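Local coordinates for protein design 2L4HC2_11 (Synthetic construct, PDB 5J2L) that is a computationally designed helical hairpin that pairs with a second copy of itself, with buried hydrogen-bond networks meant to set the specificity of pairing, at residues Thr25-Lys30 / Ile57-Glu62; Lys33-Leu38 / Ile50-Glu55. All blocks are in the same frame, centred on the assembly; numbering follows the deposited sequence.

Interactions 1 and 2 are two successive layers of one helix-helix interface in a designed hairpin, alike in plan but different in their polar detail. Both join helix 7-41 to helix 46-80, their centres about 11 Å apart along the antiparallel pair. In chain order, 25-30 and 33-38 come on the way out, 50-55 and 57-62 on the way back, so interaction 2 is nested within the loop closed by interaction 1. The centre of interaction 1 lies about 4 Å from the centre of the chain, that of interaction 2 about 16 Å, nearer the turn. Both also touch the second subunit, so the hairpin core is continuous with the dimer core.

Interaction 1. Residues Thr25-Lys30 / Ile57-Glu62; sequences TEEIRK and IRRLQE
Glu27 OE1 accepts a hydrogen bond of 2.7 Å from Arg59 NH2, forming the salt bridge that joins helix 7-41 to helix 46-80 at this level. The N-H...O angle of 137° is well short of straight. OE1 uses its anti lone pair, the one turned from the other carboxylate oxygen, while lying close to the guanidinium plane of Arg59. The two flat groups are themselves turned 70° apart, so this is a single-oxygen, edge-on contact. Arg59 reaches it through a turn about its CG-CD bond (chi3 69°), and its guanidinium passes over Ile28, whose CG1 sits off-centre above one face, 4.1 Å from the plane.

Beneath the charged pair the contact turns apolar. Ile28 CD1 lies 4.1 Å from Arg59 CB and 3.8 Å from Leu60 CD2. Leu60 starts out along the flank of its helix, and its CD2 end swings in to meet both Ile28 CD1 and Ile28 CG2. On the second subunit, Ser64 packs against Ile28 and Leu67 against Leu60, while in the same chain Thr25 OG1 is hydrogen-bonded to Gln63 NE2 and to Gln21 O.

The chemistry is thus graded: an aliphatic layer faces the dimer core, and Arg59 covers its outer side with CB and a face of its guanidinium, while its charge is paired with Glu27 at the exposed edge of the contact.

Interaction 2. Residues Lys33-Leu38 / Ile50-Glu55; sequences KEIQRL and IKELRE
Within the antiparallel helical hairpin that forms each half of this designed four-helix dimer, Ile35 of helix 7-41 projects toward Glu52 and Leu53 of helix 46-80. The short segments run at 166° to each other with their axes 10.7 Å apart, and Ile35 and Glu52 have the nearest CA atoms, separated by 7.3 Å.

Both branches of Ile35 are used. Its CG2 methyl touches Leu53 CD2 at 3.9 Å, and CD1, at the end of the other branch, comes within 3.9 Å of Glu52 CB. With chi1 at -66°, CG1 stands anti to the carbonyl carbon and CG2 anti to the backbone N, which sends the branches to different partners. The division is not complete, for Leu53 CD2 also lies 4.0 Å from Ile35 CD1.

Glu52 runs past Ile35 in the opposite direction, its chain extended beyond CG, and its OE1 rests 3.7 Å from Ile35 CG1 in van der Waals contact. The carboxylate is carried across the end of Leu38 at about a right angle. Leu38 CD1 lies 3.7 Å from Glu52 OE2 and 3.8 Å from Glu52 OE1, again a van der Waals contact, in which a methyl rests against both oxygens. The strongest polar partner of Glu52 lies outside the two segments: OE1 forms a salt bridge with Arg31 NH2, and Arg31 also pairs with Glu34 through its other terminal nitrogen. Arg31 thereby links two acidic side chains, one from each helix, and probably offsets their mutual repulsion.

Ile56 adjoins Ile35 and Leu49 adjoins Leu38 on helix 46-80, while Ile57 of the second subunit packs on both Ile35 and Leu53, carrying the hairpin's apolar seam into the dimer interface.

Interaction 1. Residues Thr25-Lys30 / Ile57-Glu62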
ATOM      1  N   THR A  25      -4.559   3.925   5.525  1.00 23.70           N
ATOM      2  CA  THR A  25      -5.136   3.070   4.479  1.00 26.92           C
ATOM      3  C   THR A  25      -6.409   3.682   3.930  1.00 23.47           C
ATOM      4  O   THR A  25      -6.628   3.674   2.719  1.00 26.17           O
ATOM      5  CB  THR A  25      -5.432   1.642   4.970  1.00 30.36           C
ATOM      6  OG1 THR A  25      -4.218   0.986   5.352  1.00 27.17           O
ATOM      7  CG2 THR A  25      -6.104   0.838   3.866  1.00 42.54           C
ATOM      8  N   GLU A  26      -7.253   4.210   4.823  1.00 19.81           N
ATOM      9  CA  GLU A  26      -8.508   4.808   4.381  1.00 33.97           C
ATOM     10  C   GLU A  26      -8.230   6.032   3.507  1.00 28.48           C
ATOM     11  O   GLU A  26      -8.948   6.281   2.542  1.00 27.20           O
ATOM     12  CB  GLU A  26      -9.413   5.172   5.571  1.00 30.51           C
ATOM     13  CG  GLU A  26     -10.772   5.741   5.164  1.00 50.51           C
ATOM     14  CD  GLU A  26     -11.632   4.765   4.393  1.00 61.10           C
ATOM     15  OE1 GLU A  26     -11.480   3.576   4.572  1.00 60.61           O
ATOM     16  OE2 GLU A  26     -12.439   5.221   3.613  1.00 61.28           O
ATOM     17  N   GLU A  27      -7.196   6.790   3.848  1.00 23.08           N
ATOM     18  CA  GLU A  27      -6.846   7.952   3.054  1.00 19.42           C
ATOM     19  C   GLU A  27      -6.376   7.529   1.666  1.00 20.15           C
ATOM     20  O   GLU A  27      -6.773   8.127   0.673  1.00 22.38           O
ATOM     21  CB  GLU A  27      -5.772   8.784   3.740  1.00 21.88           C
ATOM     22  CG  GLU A  27      -6.228   9.469   5.012  1.00 27.24           C
ATOM     23  CD  GLU A  27      -5.162  10.337   5.615  1.00 31.68           C
ATOM     24  OE1 GLU A  27      -4.088  10.412   5.057  1.00 42.45           O
ATOM     25  OE2 GLU A  27      -5.428  10.943   6.625  1.00 36.26           O
ATOM     26  N   ILE A  28      -5.548   6.491   1.596  1.00 22.04           N
ATOM     27  CA  ILE A  28      -5.061   5.979   0.318  1.00 19.68           C
ATOM     28  C   ILE A  28      -6.214   5.520  -0.556  1.00 21.45           C
ATOM     29  O   ILE A  28      -6.232   5.794  -1.756  1.00 18.53           O
ATOM     30  CB  ILE A  28      -4.020   4.867   0.521  1.00 23.65           C
ATOM     31  CG1 ILE A  28      -2.742   5.498   1.107  1.00 27.14           C
ATOM     32  CG2 ILE A  28      -3.752   4.101  -0.775  1.00 18.82           C
ATOM     33  CD1 ILE A  28      -1.738   4.500   1.627  1.00 28.72           C
ATOM     34  N   ARG A  29      -7.163   4.821   0.056  1.00 19.23           N
ATOM     35  CA  ARG A  29      -8.337   4.344  -0.648  1.00 22.62           C
ATOM     36  C   ARG A  29      -9.148   5.520  -1.193  1.00 19.36           C
ATOM     37  O   ARG A  29      -9.574   5.498  -2.345  1.00 19.04           O
ATOM     38  CB  ARG A  29      -9.199   3.482   0.236  1.00 26.69           C
ATOM     39  CG  ARG A  29     -10.364   2.854  -0.505  1.00 45.94           C
ATOM     40  CD  ARG A  29     -11.192   1.982   0.361  1.00 60.36           C
ATOM     41  NE  ARG A  29     -12.187   1.271  -0.425  1.00 81.29           N
ATOM     42  CZ  ARG A  29     -13.389   1.763  -0.782  1.00 79.35           C
ATOM     43  NH1 ARG A  29     -13.747   2.974  -0.406  1.00 63.85           N
ATOM     44  NH2 ARG A  29     -14.202   1.021  -1.516  1.00 83.94           N
ATOM     45  N   LYS A  30      -9.355   6.543  -0.374  1.00 21.95           N
ATOM     46  CA  LYS A  30     -10.093   7.716  -0.827  1.00 21.79           C
ATOM     47  C   LYS A  30      -9.384   8.433  -1.963  1.00 24.82           C
ATOM     48  O   LYS A  30     -10.033   8.816  -2.940  1.00 20.88           O
ATOM     49  CB  LYS A  30     -10.358   8.681   0.327  1.00 28.65           C
ATOM     50  CG  LYS A  30     -11.396   8.174   1.319  1.00 41.98           C
ATOM     51  CD  LYS A  30     -11.630   9.176   2.441  1.00 51.13           C
ATOM     52  CE  LYS A  30     -12.691   8.670   3.419  1.00 66.51           C
ATOM     53  NZ  LYS A  30     -12.893   9.608   4.560  1.00 65.84           N
ATOM     54  N   ILE A  57       2.028   5.612  -4.548  1.00 19.68           N
ATOM     55  CA  ILE A  57       2.973   4.529  -4.384  1.00 22.76           C
ATOM     56  C   ILE A  57       3.909   4.813  -3.224  1.00 20.44           C
ATOM     57  O   ILE A  57       4.164   3.935  -2.403  1.00 19.98           O
ATOM     58  CB  ILE A  57       3.735   4.255  -5.690  1.00 18.89           C
ATOM     59  CG1 ILE A  57       2.763   3.668  -6.721  1.00 17.74           C
ATOM     60  CG2 ILE A  57       4.913   3.339  -5.447  1.00 24.00           C
ATOM     61  CD1 ILE A  57       3.316   3.611  -8.132  1.00 19.87           C
ATOM     62  N   ARG A  58       4.401   6.037  -3.157  1.00 22.91           N
ATOM     63  CA  ARG A  58       5.313   6.429  -2.103  1.00 21.68           C
ATOM     64  C   ARG A  58       4.655   6.158  -0.740  1.00 24.81           C
ATOM     65  O   ARG A  58       5.279   5.602   0.166  1.00 26.83           O
ATOM     66  CB  ARG A  58       5.708   7.898  -2.274  1.00 26.62           C
ATOM     67  CG  ARG A  58       6.846   8.369  -1.386  1.00 44.68           C
ATOM     68  CD  ARG A  58       7.023   9.838  -1.437  1.00 43.45           C
ATOM     69  NE  ARG A  58       5.866  10.494  -0.864  1.00 44.30           N
ATOM     70  CZ  ARG A  58       5.614  10.532   0.458  1.00 53.75           C
ATOM     71  NH1 ARG A  58       6.451   9.954   1.293  1.00 57.54           N
ATOM     72  NH2 ARG A  58       4.529  11.132   0.913  1.00 57.04           N
ATOM     73  N   ARG A  59       3.386   6.539  -0.615  1.00 20.99           N
ATOM     74  CA  ARG A  59       2.629   6.343   0.602  1.00 20.66           C
ATOM     75  C   ARG A  59       2.475   4.854   0.941  1.00 24.40           C
ATOM     76  O   ARG A  59       2.621   4.459   2.096  1.00 20.83           O
ATOM     77  CB  ARG A  59       1.267   7.033   0.481  1.00 24.82           C
ATOM     78  CG  ARG A  59       1.367   8.553   0.441  1.00 25.19           C
ATOM     79  CD  ARG A  59       0.046   9.235   0.459  1.00 33.53           C
ATOM     80  NE  ARG A  59      -0.619   9.078   1.740  1.00 36.85           N
ATOM     81  CZ  ARG A  59      -1.832   9.575   2.046  1.00 33.63           C
ATOM     82  NH1 ARG A  59      -2.501  10.265   1.147  1.00 40.45           N
ATOM     83  NH2 ARG A  59      -2.331   9.373   3.256  1.00 34.48           N
ATOM     84  N   LEU A  60       2.201   4.024  -0.056  1.00 22.17           N
ATOM     85  CA  LEU A  60       2.086   2.597   0.201  1.00 20.37           C
ATOM     86  C   LEU A  60       3.409   2.033   0.678  1.00 20.68           C
ATOM     87  O   LEU A  60       3.440   1.208   1.583  1.00 23.08           O
ATOM     88  CB  LEU A  60       1.604   1.830  -1.053  1.00 21.96           C
ATOM     89  CG  LEU A  60       0.138   2.021  -1.442  1.00 19.99           C
ATOM     90  CD1 LEU A  60      -0.112   1.365  -2.800  1.00 20.59           C
ATOM     91  CD2 LEU A  60      -0.740   1.382  -0.384  1.00 26.25           C
ATOM     92  N   GLN A  61       4.498   2.487   0.069  1.00 24.08           N
ATOM     93  CA  GLN A  61       5.821   2.017   0.432  1.00 28.00           C
ATOM     94  C   GLN A  61       6.128   2.391   1.878  1.00 25.19           C
ATOM     95  O   GLN A  61       6.684   1.590   2.629  1.00 23.82           O
ATOM     96  CB  GLN A  61       6.854   2.589  -0.521  1.00 26.91           C
ATOM     97  CG  GLN A  61       6.756   2.043  -1.930  1.00 29.36           C
ATOM     98  CD  GLN A  61       7.747   2.710  -2.868  1.00 32.63           C
ATOM     99  OE1 GLN A  61       8.180   3.845  -2.644  1.00 47.85           O
ATOM    100  NE2 GLN A  61       8.120   2.010  -3.926  1.00 35.71           N
ATOM    101  N   GLU A  62       5.747   3.598   2.268  1.00 20.27           N
ATOM    102  CA  GLU A  62       5.950   4.026   3.642  1.00 24.58           C
ATOM    103  C   GLU A  62       5.136   3.176   4.608  1.00 26.69           C
ATOM    104  O   GLU A  62       5.630   2.778   5.666  1.00 27.84           O
ATOM    105  CB  GLU A  62       5.611   5.506   3.818  1.00 29.26           C
ATOM    106  CG  GLU A  62       6.596   6.458   3.153  1.00 35.28           C
ATOM    107  CD  GLU A  62       6.264   7.913   3.362  1.00 57.73           C
ATOM    108  OE1 GLU A  62       5.142   8.226   3.692  1.00 56.33           O
ATOM    109  OE2 GLU A  62       7.151   8.722   3.205  1.00 53.63           O
TER

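Interaction 2. Residues Lys33-Leu38 / Ile50-Glu55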
ATOM      1  N   LYS A  33      -9.784   6.668  -5.298  1.00 21.22           N
ATOM      2  CA  LYS A  33     -11.114   6.950  -5.860  1.00 19.62           C
ATOM      3  C   LYS A  33     -11.127   8.297  -6.546  1.00 25.12           C
ATOM      4  O   LYS A  33     -11.667   8.439  -7.646  1.00 23.62           O
ATOM      5  CB  LYS A  33     -12.202   6.928  -4.779  1.00 27.22           C
ATOM      6  CG  LYS A  33     -12.559   5.558  -4.258  1.00 24.15           C
ATOM      7  CD  LYS A  33     -13.624   5.640  -3.157  1.00 38.31           C
ATOM      8  CE  LYS A  33     -14.982   6.069  -3.721  1.00 47.43           C
ATOM      9  NZ  LYS A  33     -16.043   6.136  -2.668  1.00 55.30           N
ATOM     10  N   GLU A  34     -10.517   9.287  -5.894  1.00 19.68           N
ATOM     11  CA  GLU A  34     -10.460  10.632  -6.438  1.00 23.02           C
ATOM     12  C   GLU A  34      -9.697  10.637  -7.761  1.00 22.63           C
ATOM     13  O   GLU A  34     -10.113  11.267  -8.739  1.00 23.10           O
ATOM     14  CB  GLU A  34      -9.816  11.591  -5.418  1.00 18.18           C
ATOM     15  CG  GLU A  34     -10.656  11.863  -4.177  1.00 20.31           C
ATOM     16  CD  GLU A  34      -9.936  12.660  -3.098  1.00 26.79           C
ATOM     17  OE1 GLU A  34      -8.861  13.150  -3.339  1.00 27.59           O
ATOM     18  OE2 GLU A  34     -10.457  12.747  -2.011  1.00 35.92           O
ATOM     19  N   ILE A  35      -8.590   9.904  -7.790  1.00 16.41           N
ATOM     20  CA  ILE A  35      -7.734   9.882  -8.973  1.00 16.86           C
ATOM     21  C   ILE A  35      -8.511   9.216 -10.118  1.00 19.55           C
ATOM     22  O   ILE A  35      -8.489   9.703 -11.253  1.00 18.81           O
ATOM     23  CB  ILE A  35      -6.408   9.158  -8.658  1.00 20.37           C
ATOM     24  CG1 ILE A  35      -5.617   9.991  -7.637  1.00 29.24           C
ATOM     25  CG2 ILE A  35      -5.577   8.999  -9.929  1.00 20.82           C
ATOM     26  CD1 ILE A  35      -4.430   9.256  -7.019  1.00 24.35           C
ATOM     27  N   GLN A  36      -9.210   8.136  -9.806  1.00 20.23           N
ATOM     28  CA  GLN A  36     -10.058   7.454 -10.776  1.00 23.98           C
ATOM     29  C   GLN A  36     -11.088   8.417 -11.373  1.00 26.84           C
ATOM     30  O   GLN A  36     -11.316   8.419 -12.583  1.00 24.81           O
ATOM     31  CB  GLN A  36     -10.738   6.257 -10.121  1.00 22.27           C
ATOM     32  CG  GLN A  36     -11.680   5.475 -11.007  1.00 21.72           C
ATOM     33  CD  GLN A  36     -11.014   4.823 -12.181  1.00 40.46           C
ATOM     34  OE1 GLN A  36     -10.029   4.091 -12.049  1.00 43.37           O
ATOM     35  NE2 GLN A  36     -11.571   5.079 -13.357  1.00 46.13           N
ATOM     36  N   ARG A  37     -11.676   9.251 -10.523  1.00 20.56           N
ATOM     37  CA  ARG A  37     -12.668  10.210 -10.974  1.00 24.52           C
ATOM     38  C   ARG A  37     -12.049  11.243 -11.917  1.00 31.69           C
ATOM     39  O   ARG A  37     -12.676  11.628 -12.906  1.00 35.97           O
ATOM     40  CB  ARG A  37     -13.373  10.901  -9.797  1.00 27.71           C
ATOM     41  CG  ARG A  37     -14.299   9.981  -8.994  1.00 25.85           C
ATOM     42  CD  ARG A  37     -15.283  10.753  -8.180  1.00 35.37           C
ATOM     43  NE  ARG A  37     -14.810  11.401  -6.975  1.00 41.81           N
ATOM     44  CZ  ARG A  37     -15.000  10.968  -5.704  1.00 34.83           C
ATOM     45  NH1 ARG A  37     -15.664   9.863  -5.429  1.00 33.28           N
ATOM     46  NH2 ARG A  37     -14.555  11.710  -4.707  1.00 34.90           N
ATOM     47  N   LEU A  38     -10.824  11.677 -11.631  1.00 29.62           N
ATOM     48  CA  LEU A  38     -10.146  12.608 -12.531  1.00 36.50           C
ATOM     49  C   LEU A  38      -9.928  11.989 -13.886  1.00 33.15           C
ATOM     50  O   LEU A  38     -10.056  12.661 -14.914  1.00 40.91           O
ATOM     51  CB  LEU A  38      -8.797  13.057 -11.981  1.00 33.28           C
ATOM     52  CG  LEU A  38      -8.856  13.999 -10.806  1.00 36.54           C
ATOM     53  CD1 LEU A  38      -7.448  14.203 -10.281  1.00 45.64           C
ATOM     54  CD2 LEU A  38      -9.483  15.312 -11.276  1.00 43.82           C
ATOM     55  N   ILE A  50      -0.152  10.840 -13.476  1.00 20.60           N
ATOM     56  CA  ILE A  50       1.020  10.056 -13.132  1.00 20.29           C
ATOM     57  C   ILE A  50       1.651  10.584 -11.843  1.00 19.97           C
ATOM     58  O   ILE A  50       2.074   9.804 -10.985  1.00 17.63           O
ATOM     59  CB  ILE A  50       2.040  10.037 -14.284  1.00 18.68           C
ATOM     60  CG1 ILE A  50       1.462   9.258 -15.469  1.00 24.73           C
ATOM     61  CG2 ILE A  50       3.343   9.399 -13.822  1.00 17.03           C
ATOM     62  CD1 ILE A  50       2.273   9.382 -16.746  1.00 24.92           C
ATOM     63  N   LYS A  51       1.724  11.903 -11.716  1.00 22.64           N
ATOM     64  CA  LYS A  51       2.263  12.509 -10.507  1.00 22.14           C
ATOM     65  C   LYS A  51       1.466  12.082  -9.277  1.00 18.32           C
ATOM     66  O   LYS A  51       2.042  11.765  -8.240  1.00 23.81           O
ATOM     67  CB  LYS A  51       2.302  14.024 -10.604  1.00 24.49           C
ATOM     68  CG  LYS A  51       2.882  14.657  -9.344  1.00 27.38           C
ATOM     69  CD  LYS A  51       3.007  16.164  -9.457  1.00 39.49           C
ATOM     70  CE  LYS A  51       3.527  16.740  -8.143  1.00 52.39           C
ATOM     71  NZ  LYS A  51       3.709  18.213  -8.207  1.00 59.79           N
ATOM     72  N   GLU A  52       0.142  12.098  -9.381  1.00 20.70           N
ATOM     73  CA  GLU A  52      -0.665  11.728  -8.225  1.00 19.93           C
ATOM     74  C   GLU A  52      -0.486  10.241  -7.869  1.00 18.95           C
ATOM     75  O   GLU A  52      -0.439   9.890  -6.690  1.00 21.08           O
ATOM     76  CB  GLU A  52      -2.138  12.117  -8.446  1.00 21.76           C
ATOM     77  CG  GLU A  52      -2.332  13.642  -8.460  1.00 29.46           C
ATOM     78  CD  GLU A  52      -3.763  14.143  -8.501  1.00 57.42           C
ATOM     79  OE1 GLU A  52      -4.609  13.575  -7.844  1.00 48.05           O
ATOM     80  OE2 GLU A  52      -3.999  15.126  -9.172  1.00 63.85           O
ATOM     81  N   LEU A  53      -0.358   9.380  -8.876  1.00 18.33           N
ATOM     82  CA  LEU A  53      -0.177   7.960  -8.626  1.00 17.54           C
ATOM     83  C   LEU A  53       1.205   7.662  -8.029  1.00 18.57           C
ATOM     84  O   LEU A  53       1.333   6.795  -7.165  1.00 18.68           O
ATOM     85  CB  LEU A  53      -0.438   7.186  -9.905  1.00 16.00           C
ATOM     86  CG  LEU A  53      -1.907   7.198 -10.342  1.00 16.46           C
ATOM     87  CD1 LEU A  53      -2.040   6.584 -11.729  1.00 20.23           C
ATOM     88  CD2 LEU A  53      -2.731   6.414  -9.317  1.00 17.83           C
ATOM     89  N   ARG A  54       2.206   8.421  -8.478  1.00 20.21           N
ATOM     90  CA  ARG A  54       3.563   8.366  -7.985  1.00 24.84           C
ATOM     91  C   ARG A  54       3.528   8.560  -6.463  1.00 22.66           C
ATOM     92  O   ARG A  54       4.151   7.804  -5.716  1.00 21.13           O
ATOM     93  CB  ARG A  54       4.412   9.434  -8.724  1.00 31.69           C
ATOM     94  CG  ARG A  54       5.896   9.483  -8.423  1.00 44.48           C
ATOM     95  CD  ARG A  54       6.668  10.498  -9.247  1.00 42.47           C
ATOM     96  NE  ARG A  54       6.774  10.137 -10.668  1.00 37.18           N
ATOM     97  CZ  ARG A  54       6.243  10.788 -11.736  1.00 32.91           C
ATOM     98  NH1 ARG A  54       5.580  11.921 -11.598  1.00 24.19           N
ATOM     99  NH2 ARG A  54       6.425  10.271 -12.948  1.00 27.15           N
ATOM    100  N   GLU A  55       2.759   9.560  -6.022  1.00 20.83           N
ATOM    101  CA  GLU A  55       2.598   9.871  -4.603  1.00 19.26           C
ATOM    102  C   GLU A  55       1.881   8.741  -3.844  1.00 19.78           C
ATOM    103  O   GLU A  55       2.276   8.409  -2.725  1.00 19.40           O
ATOM    104  CB  GLU A  55       1.899  11.224  -4.445  1.00 23.45           C
ATOM    105  CG  GLU A  55       1.606  11.659  -3.000  1.00 22.44           C
ATOM    106  CD  GLU A  55       2.821  11.801  -2.115  1.00 37.92           C
ATOM    107  OE1 GLU A  55       3.928  11.778  -2.602  1.00 43.38           O
ATOM    108  OE2 GLU A  55       2.632  11.944  -0.928  1.00 41.38           O
TER